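Protein phosphatase 2C (Toxoplasma gondii, PDB 3D8K) probably removes phosphate from phosphoserine and phosphothreonine residues of other proteins, as a manganese-dependent serine/threonine phosphatase of the PP2C family. Local coordinates at residues K117-V129 with P146-D158. Residues are numbered along the deposited sequence; the frame is centred on the assembly and turned at random.
Sequences KPTEARVVGRQIV and PLMPVVAMNFRRD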
loop_
_atom_site.group_PDB
_atom_site.type_symbol
_atom_site.label_atom_id
_atom_site.label_comp_id
_atom_site.label_asym_id
_atom_site.label_seq_id
_atom_site.Cartn_x
_atom_site.Cartn_y
_atom_site.Cartn_z
ATOM N N LYS C 117 16.116 3.423 -20.027
ATOM C CA LYS C 117 16.190 3.827 -21.425
ATOM C C LYS C 117 16.579 5.284 -21.690
ATOM O O LYS C 117 15.732 6.130 -21.974
ATOM C CB LYS C 117 14.866 3.506 -22.125
ATOM C CG LYS C 117 14.713 2.041 -22.476
ATOM C CD LYS C 117 13.807 1.301 -21.508
ATOM C CE LYS C 117 12.334 1.603 -21.804
ATOM N NZ LYS C 117 11.355 0.694 -21.120
ATOM N N PRO C 118 17.881 5.588 -21.626
ATOM C CA PRO C 118 18.363 6.949 -21.865
ATOM C C PRO C 118 18.175 7.372 -23.315
ATOM O O PRO C 118 18.340 6.570 -24.236
ATOM C CB PRO C 118 19.824 6.856 -21.481
ATOM C CG PRO C 118 20.164 5.462 -21.900
ATOM C CD PRO C 118 19.008 4.670 -21.390
ATOM N N THR C 119 17.843 8.643 -23.511
ATOM C CA THR C 119 17.616 9.198 -24.847
ATOM C C THR C 119 18.863 9.857 -25.436
ATOM O O THR C 119 19.649 9.205 -26.113
ATOM C CB THR C 119 16.474 10.208 -24.795
ATOM O OG1 THR C 119 16.753 11.200 -23.795
ATOM C CG2 THR C 119 15.186 9.502 -24.432
ATOM N N GLU C 120 19.049 11.147 -25.185
ATOM C CA GLU C 120 20.223 11.820 -25.708
ATOM C C GLU C 120 20.518 13.169 -25.065
ATOM O O GLU C 120 19.660 13.767 -24.415
ATOM C CB GLU C 120 20.091 11.982 -27.214
ATOM C CG GLU C 120 18.741 12.488 -27.662
ATOM C CD GLU C 120 18.654 12.656 -29.176
ATOM O OE1 GLU C 120 17.541 12.936 -29.668
ATOM O OE2 GLU C 120 19.686 12.513 -29.875
ATOM N N ALA C 121 21.749 13.636 -25.253
ATOM C CA ALA C 121 22.191 14.901 -24.692
ATOM C C ALA C 121 23.442 15.406 -25.402
ATOM O O ALA C 121 24.160 14.638 -26.032
ATOM C CB ALA C 121 22.474 14.726 -23.205
ATOM N N ARG C 122 23.697 16.706 -25.319
ATOM C CA ARG C 122 24.889 17.252 -25.937
ATOM C C ARG C 122 25.899 17.058 -24.834
ATOM O O ARG C 122 25.671 17.469 -23.708
ATOM C CB ARG C 122 24.678 18.718 -26.295
ATOM C CG ARG C 122 23.474 18.898 -27.205
ATOM C CD ARG C 122 23.315 20.322 -27.688
ATOM N NE ARG C 122 21.926 20.767 -27.617
ATOM C CZ ARG C 122 21.282 21.043 -26.484
ATOM N NH1 ARG C 122 21.898 20.924 -25.309
ATOM N NH2 ARG C 122 20.018 21.450 -26.528
ATOM N N VAL C 123 27.009 16.408 -25.159
ATOM C CA VAL C 123 28.005 16.082 -24.152
ATOM C C VAL C 123 29.466 16.386 -24.444
ATOM O O VAL C 123 29.944 16.234 -25.569
ATOM C CB VAL C 123 27.922 14.573 -23.804
ATOM C CG1 VAL C 123 28.920 14.223 -22.713
ATOM C CG2 VAL C 123 26.513 14.218 -23.387
ATOM N N VAL C 124 30.164 16.793 -23.388
ATOM C CA VAL C 124 31.588 17.070 -23.428
ATOM C C VAL C 124 32.229 15.966 -22.600
ATOM O O VAL C 124 32.270 16.042 -21.361
ATOM C CB VAL C 124 31.967 18.411 -22.763
ATOM C CG1 VAL C 124 33.478 18.601 -22.824
ATOM C CG2 VAL C 124 31.274 19.552 -23.451
ATOM N N GLY C 125 32.718 14.948 -23.298
ATOM C CA GLY C 125 33.372 13.832 -22.642
ATOM C C GLY C 125 32.859 13.518 -21.254
ATOM O O GLY C 125 33.531 13.810 -20.253
ATOM N N ARG C 126 31.663 12.941 -21.202
ATOM C CA ARG C 126 31.023 12.533 -19.948
ATOM C C ARG C 126 30.146 13.582 -19.277
ATOM O O ARG C 126 29.158 13.239 -18.647
ATOM C CB ARG C 126 32.062 12.017 -18.938
ATOM C CG ARG C 126 31.778 10.626 -18.373
ATOM C CD ARG C 126 31.660 9.584 -19.467
ATOM N NE ARG C 126 31.353 8.259 -18.932
ATOM C CZ ARG C 126 32.266 7.341 -18.633
ATOM N NH1 ARG C 126 33.551 7.596 -18.819
ATOM N NH2 ARG C 126 31.893 6.172 -18.143
ATOM N N GLN C 127 30.484 14.855 -19.405
ATOM C CA GLN C 127 29.659 15.875 -18.781
ATOM C C GLN C 127 28.516 16.195 -19.705
ATOM O O GLN C 127 28.697 16.315 -20.896
ATOM C CB GLN C 127 30.449 17.152 -18.516
ATOM C CG GLN C 127 29.843 18.006 -17.387
ATOM C CD GLN C 127 30.702 19.212 -16.997
ATOM O OE1 GLN C 127 31.936 19.187 -17.098
ATOM N NE2 GLN C 127 30.048 20.261 -16.526
ATOM N N ILE C 128 27.327 16.324 -19.154
ATOM C CA ILE C 128 26.178 16.647 -19.969
ATOM C C ILE C 128 25.998 18.160 -19.990
ATOM O O ILE C 128 25.828 18.799 -18.942
ATOM C CB ILE C 128 24.921 15.953 -19.412
ATOM C CG1 ILE C 128 25.088 14.436 -19.550
ATOM C CG2 ILE C 128 23.679 16.458 -20.124
ATOM C CD1 ILE C 128 23.986 13.636 -18.942
ATOM N N VAL C 129 26.080 18.738 -21.181
ATOM C CA VAL C 129 25.904 20.178 -21.326
ATOM C C VAL C 129 24.412 20.459 -21.207
ATOM O O VAL C 129 23.588 19.789 -21.824
ATOM C CB VAL C 129 26.431 20.686 -22.695
ATOM C CG1 VAL C 129 26.159 22.175 -22.843
ATOM C CG2 VAL C 129 27.922 20.417 -22.808
ATOM N N PRO C 146 42.733 18.735 -21.208
ATOM C CA PRO C 146 42.662 18.844 -22.665
ATOM C C PRO C 146 41.245 19.170 -23.105
ATOM O O PRO C 146 40.298 18.474 -22.736
ATOM C CB PRO C 146 43.111 17.462 -23.135
ATOM C CG PRO C 146 44.023 17.004 -22.030
ATOM C CD PRO C 146 43.250 17.416 -20.806
ATOM N N LEU C 147 41.100 20.230 -23.889
ATOM C CA LEU C 147 39.787 20.625 -24.367
ATOM C C LEU C 147 39.208 19.493 -25.204
ATOM O O LEU C 147 39.896 18.918 -26.041
ATOM C CB LEU C 147 39.900 21.900 -25.219
ATOM C CG LEU C 147 38.727 22.893 -25.316
ATOM C CD1 LEU C 147 39.171 24.133 -26.098
ATOM C CD2 LEU C 147 37.528 22.236 -25.981
HETATM N N MSE C 148 37.955 19.144 -24.949
HETATM C CA MSE C 148 37.289 18.115 -25.736
HETATM C C MSE C 148 36.058 18.786 -26.341
HETATM O O MSE C 148 35.485 19.698 -25.748
HETATM C CB MSE C 148 36.904 16.910 -24.871
HETATM C CG MSE C 148 38.084 15.984 -24.531
HETATM SE SE MSE C 148 37.535 14.271 -23.745
HETATM C CE MSE C 148 38.948 13.134 -24.435
ATOM N N PRO C 149 35.648 18.357 -27.539
ATOM C CA PRO C 149 34.489 18.925 -28.237
ATOM C C PRO C 149 33.129 18.530 -27.672
ATOM O O PRO C 149 33.017 17.584 -26.890
ATOM C CB PRO C 149 34.675 18.415 -29.657
ATOM C CG PRO C 149 35.222 17.022 -29.406
ATOM C CD PRO C 149 36.258 17.271 -28.327
ATOM N N VAL C 150 32.104 19.269 -28.081
ATOM C CA VAL C 150 30.741 18.995 -27.658
ATOM C C VAL C 150 30.113 18.115 -28.722
ATOM O O VAL C 150 29.962 18.523 -29.871
ATOM C CB VAL C 150 29.917 20.291 -27.515
ATOM C CG1 VAL C 150 28.434 19.996 -27.640
ATOM C CG2 VAL C 150 30.187 20.913 -26.167
ATOM N N VAL C 151 29.744 16.902 -28.339
ATOM C CA VAL C 151 29.150 15.981 -29.291
ATOM C C VAL C 151 27.688 15.711 -29.032
ATOM O O VAL C 151 27.229 15.757 -27.894
ATOM C CB VAL C 151 29.892 14.628 -29.294
ATOM C CG1 VAL C 151 30.215 14.202 -27.872
ATOM C CG2 VAL C 151 29.028 13.570 -29.964
ATOM N N ALA C 152 26.963 15.434 -30.109
ATOM C CA ALA C 152 25.550 15.105 -30.017
ATOM C C ALA C 152 25.508 13.589 -29.777
ATOM O O ALA C 152 25.546 12.792 -30.718
ATOM C CB ALA C 152 24.841 15.473 -31.313
HETATM N N MSE C 153 25.460 13.220 -28.500
HETATM C CA MSE C 153 25.443 11.829 -28.055
HETATM C C MSE C 153 24.054 11.218 -28.093
HETATM O O MSE C 153 23.114 11.767 -27.530
HETATM C CB MSE C 153 26.009 11.755 -26.633
HETATM C CG MSE C 153 25.815 10.441 -25.921
HETATM SE SE MSE C 153 26.772 8.978 -26.720
HETATM C CE MSE C 153 28.503 9.340 -25.945
ATOM N N ASN C 154 23.925 10.082 -28.769
ATOM C CA ASN C 154 22.641 9.396 -28.857
ATOM C C ASN C 154 22.788 8.088 -28.096
ATOM O O ASN C 154 23.300 7.111 -28.643
ATOM C CB ASN C 154 22.273 9.092 -30.308
ATOM C CG ASN C 154 20.856 8.568 -30.447
ATOM O OD1 ASN C 154 20.344 7.906 -29.548
ATOM N ND2 ASN C 154 20.218 8.849 -31.580
ATOM N N PHE C 155 22.350 8.072 -26.840
ATOM C CA PHE C 155 22.457 6.881 -26.007
ATOM C C PHE C 155 21.660 5.732 -26.572
ATOM O O PHE C 155 21.942 4.578 -26.288
ATOM C CB PHE C 155 21.972 7.174 -24.590
ATOM C CG PHE C 155 22.793 8.203 -23.873
ATOM C CD1 PHE C 155 24.032 7.875 -23.342
ATOM C CD2 PHE C 155 22.335 9.509 -23.749
ATOM C CE1 PHE C 155 24.805 8.830 -22.701
ATOM C CE2 PHE C 155 23.099 10.472 -23.110
ATOM C CZ PHE C 155 24.338 10.132 -22.582
ATOM N N ARG C 156 20.657 6.052 -27.373
ATOM C CA ARG C 156 19.816 5.032 -27.974
ATOM C C ARG C 156 20.651 4.161 -28.911
ATOM O O ARG C 156 20.345 2.990 -29.112
ATOM C CB ARG C 156 18.665 5.697 -28.739
ATOM C CG ARG C 156 18.122 6.972 -28.066
ATOM C CD ARG C 156 16.793 7.440 -28.657
ATOM N NE ARG C 156 15.706 6.519 -28.324
ATOM C CZ ARG C 156 15.313 6.247 -27.082
ATOM N NH1 ARG C 156 15.916 6.827 -26.052
ATOM N NH2 ARG C 156 14.327 5.383 -26.866
ATOM N N ARG C 157 21.709 4.735 -29.473
ATOM C CA ARG C 157 22.576 4.008 -30.393
ATOM C C ARG C 157 23.998 3.878 -29.847
ATOM O O ARG C 157 24.977 3.862 -30.599
ATOM C CB ARG C 157 22.584 4.697 -31.765
ATOM C CG ARG C 157 23.106 6.127 -31.757
ATOM C CD ARG C 157 22.692 6.893 -33.016
ATOM N NE ARG C 157 23.232 8.255 -33.020
ATOM C CZ ARG C 157 22.770 9.248 -33.773
ATOM N NH1 ARG C 157 21.748 9.049 -34.599
ATOM N NH2 ARG C 157 23.328 10.447 -33.695
ATOM N N ASP C 158 24.091 3.778 -28.524
ATOM C CA ASP C 158 25.370 3.621 -27.835
ATOM C C ASP C 158 25.414 2.189 -27.302
ATOM O O ASP C 158 24.471 1.727 -26.656
ATOM C CB ASP C 158 25.473 4.609 -26.666
ATOM C CG ASP C 158 26.872 4.679 -26.074
ATOM O OD1 ASP C 158 27.628 3.687 -26.193
ATOM O OD2 ASP C 158 27.210 5.723 -25.478
#
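Val123 and Val151 form a hydrogen-bonded antiparallel pair through two nearly straight backbone bonds: Val123 N reaches Val151 O at 2.8 Å and Val151 N reaches Val123 O at 2.9 Å. They belong to a small three-stranded antiparallel sheet at the surface of the phosphatase domain, in which strand 120-124 lies between strand 150-154 and strand 127-129, the latter joined to it by a tight turn. Toward the start of strand 120-124, Ala121 and Met153 repeat the pairing, with Ala121 N to Met153 O at 3.2 Å in the carbonyl plane and the return bond from Met153 N more bent. Beyond them, a weak bond from Phe155 N to Thr119 O prolongs the ladder.

Side chains of Ala121, Val123, Val151 and Met153 share one sheet face. There Val123 CG2 meets Met153 CB at 4.1 Å, and Met153 CG, anti to the backbone N (chi1 168°), lies over one face of the Phe155 ring, toward its rim. The ring's edge is turned to the backbone of Thr119 and Glu120, while Pro118 crosses its side chain at about a right angle, CG to Phe155 CB at 3.7 Å. Phe258 of strand 253-259 meets the ring edge-to-face and touches Val123, and Ile165 touches Pro118 and Phe155; all three thus rest against the larger six-stranded sheet.

The Arg156 guanidinium meets Thr119 CA at its edge through NH1, which also touches CG2, and Glu83 of the second subunit packs against both residues. On the other face, which carries Arg122 and Val124, Val150 CG2 touches both Val124 CG2 and Val129 CG2, the latter at 4.1 Å.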